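Chinitase A (Streptomyces coelicolor, PDB 3EBV) probably hydrolyses internal glycosidic links of chitin through this TIM-barrel domain of glycosyl hydrolase family 18, one piece of a longer protein. Local coordinates at residues 157-161 and 162-166. Sequence-based numbering, arbitrary orientation.
Sequences STQGG and YFQTA
The ring of F163 packs back against the turn that leads into its own helix. With CG anti to the backbone N (chi1 -152°), the phenyl group lies against the S157-T158 backbone, where CA of T158 makes a CH-pi contact over one face, 3.9 Å from the ring centroid and displaced toward the rim. The methyl CG2 of T158 reaches the far end of the ring, 3.9 Å from CZ of F163, and the carbonyl oxygen of S157 meets CD1 of F163 obliquely at 3.1 Å.

Hydrogen bonds give this turn its shape. A type I beta turn from S157 to G160 is closed by N of G160 donating to O of S157, so the same carbonyl oxygen that lies near the phenyl ring also takes the turn's backbone bond. OG of S157 accepts from N of Q159 at 3.2 Å in an ST turn, and OG1 of T158 donates to OE1 of Q159, tying together the side chains of the two central residues of the turn.

G160 occupies the N-cap, and its carbonyl oxygen accepts from N of Q164 at 2.8 Å in a nearly straight bond (N-H...O 170°). One residue on, the carbonyl oxygen of G161 is gripped twice by T165, by N at 3.0 Å and by OG1 at 2.8 Å, from opposite faces of the carbonyl plane. OG1 of T165 sits beside its own backbone N (chi1 -55°), which lets the hydroxyl turn back onto the first turn of the helix.

These residues join the loop after strand 145-148 to helix 161-168 in the outer layer of the TIM barrel. T165 packs on P126, M129 and T130 of the adjacent helix 126-140, while Y162 and A166 lie on M148 of the barrel strand and OH of Y162 hydrogen-bonds to O of L120, on strand 115-120.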
loop_
_atom_site.group_PDB
_atom_site.type_symbol
_atom_site.label_atom_id
_atom_site.label_comp_id
_atom_site.label_asym_id
_atom_site.label_seq_id
_atom_site.Cartn_x
_atom_site.Cartn_y
_atom_site.Cartn_z
ATOM N N SER A 157 -10.514 14.654 -1.176
ATOM C CA SER A 157 -10.205 15.908 -0.489
ATOM C C SER A 157 -9.626 15.546 0.869
ATOM O O SER A 157 -9.659 14.373 1.300
ATOM C CB SER A 157 -11.460 16.764 -0.270
ATOM O OG SER A 157 -12.311 16.235 0.724
ATOM N N THR A 158 -9.141 16.570 1.560
ATOM C CA THR A 158 -8.547 16.392 2.883
ATOM C C THR A 158 -9.587 15.978 3.902
ATOM O O THR A 158 -9.222 15.574 4.989
ATOM C CB THR A 158 -7.833 17.653 3.368
ATOM O OG1 THR A 158 -8.790 18.712 3.428
ATOM C CG2 THR A 158 -6.689 18.043 2.439
ATOM N N GLN A 159 -10.859 16.031 3.514
ATOM C CA GLN A 159 -11.966 15.582 4.348
ATOM C C GLN A 159 -12.233 14.073 4.261
ATOM O O GLN A 159 -13.016 13.565 5.026
ATOM C CB GLN A 159 -13.260 16.378 4.007
ATOM C CG GLN A 159 -13.087 17.915 4.027
ATOM C CD GLN A 159 -12.377 18.381 5.282
ATOM O OE1 GLN A 159 -11.333 19.060 5.227
ATOM N NE2 GLN A 159 -12.921 17.992 6.431
ATOM N N GLY A 160 -11.632 13.361 3.307
ATOM C CA GLY A 160 -11.857 11.908 3.235
ATOM C C GLY A 160 -11.368 11.260 4.527
ATOM O O GLY A 160 -10.405 11.742 5.114
ATOM N N GLY A 161 -11.986 10.155 4.936
ATOM C CA GLY A 161 -11.586 9.506 6.206
ATOM C C GLY A 161 -10.133 9.075 6.210
ATOM O O GLY A 161 -9.394 9.353 7.173
ATOM N N TYR A 162 -9.680 8.391 5.150
ATOM C CA TYR A 162 -8.253 8.088 5.028
ATOM C C TYR A 162 -7.370 9.345 5.036
ATOM O O TYR A 162 -6.310 9.372 5.646
ATOM C CB TYR A 162 -7.955 7.273 3.743
ATOM C CG TYR A 162 -8.044 5.778 3.899
ATOM C CD1 TYR A 162 -9.262 5.117 3.759
ATOM C CD2 TYR A 162 -6.889 5.048 4.152
ATOM C CE1 TYR A 162 -9.343 3.686 3.898
ATOM C CE2 TYR A 162 -6.934 3.635 4.256
ATOM C CZ TYR A 162 -8.175 2.989 4.135
ATOM O OH TYR A 162 -8.155 1.609 4.295
ATOM N N PHE A 163 -7.797 10.399 4.320
ATOM C CA PHE A 163 -6.969 11.567 4.175
ATOM C C PHE A 163 -6.824 12.250 5.558
ATOM O O PHE A 163 -5.707 12.610 5.946
ATOM C CB PHE A 163 -7.562 12.510 3.101
ATOM C CG PHE A 163 -6.537 13.373 2.399
ATOM C CD1 PHE A 163 -6.675 13.644 1.013
ATOM C CD2 PHE A 163 -5.443 13.909 3.069
ATOM C CE1 PHE A 163 -5.711 14.484 0.350
ATOM C CE2 PHE A 163 -4.476 14.745 2.410
ATOM C CZ PHE A 163 -4.649 15.020 1.032
ATOM N N GLN A 164 -7.946 12.388 6.270
ATOM C CA GLN A 164 -7.905 13.033 7.600
ATOM C C GLN A 164 -6.993 12.236 8.534
ATOM O O GLN A 164 -6.196 12.807 9.258
ATOM C CB GLN A 164 -9.292 13.095 8.202
ATOM C CG GLN A 164 -9.335 13.905 9.505
ATOM C CD GLN A 164 -8.855 15.314 9.338
ATOM O OE1 GLN A 164 -7.723 15.680 9.780
ATOM N NE2 GLN A 164 -9.692 16.135 8.675
ATOM N N THR A 165 -7.111 10.901 8.466
ATOM C CA THR A 165 -6.283 10.030 9.312
ATOM C C THR A 165 -4.824 10.209 8.975
ATOM O O THR A 165 -3.959 10.400 9.843
ATOM C CB THR A 165 -6.706 8.560 9.206
ATOM O OG1 THR A 165 -8.099 8.446 9.514
ATOM C CG2 THR A 165 -5.881 7.652 10.181
ATOM N N ALA A 166 -4.513 10.134 7.666
ATOM C CA ALA A 166 -3.149 10.295 7.211
ATOM C C ALA A 166 -2.518 11.615 7.715
ATOM O O ALA A 166 -1.374 11.643 8.212
ATOM C CB ALA A 166 -3.125 10.219 5.670
#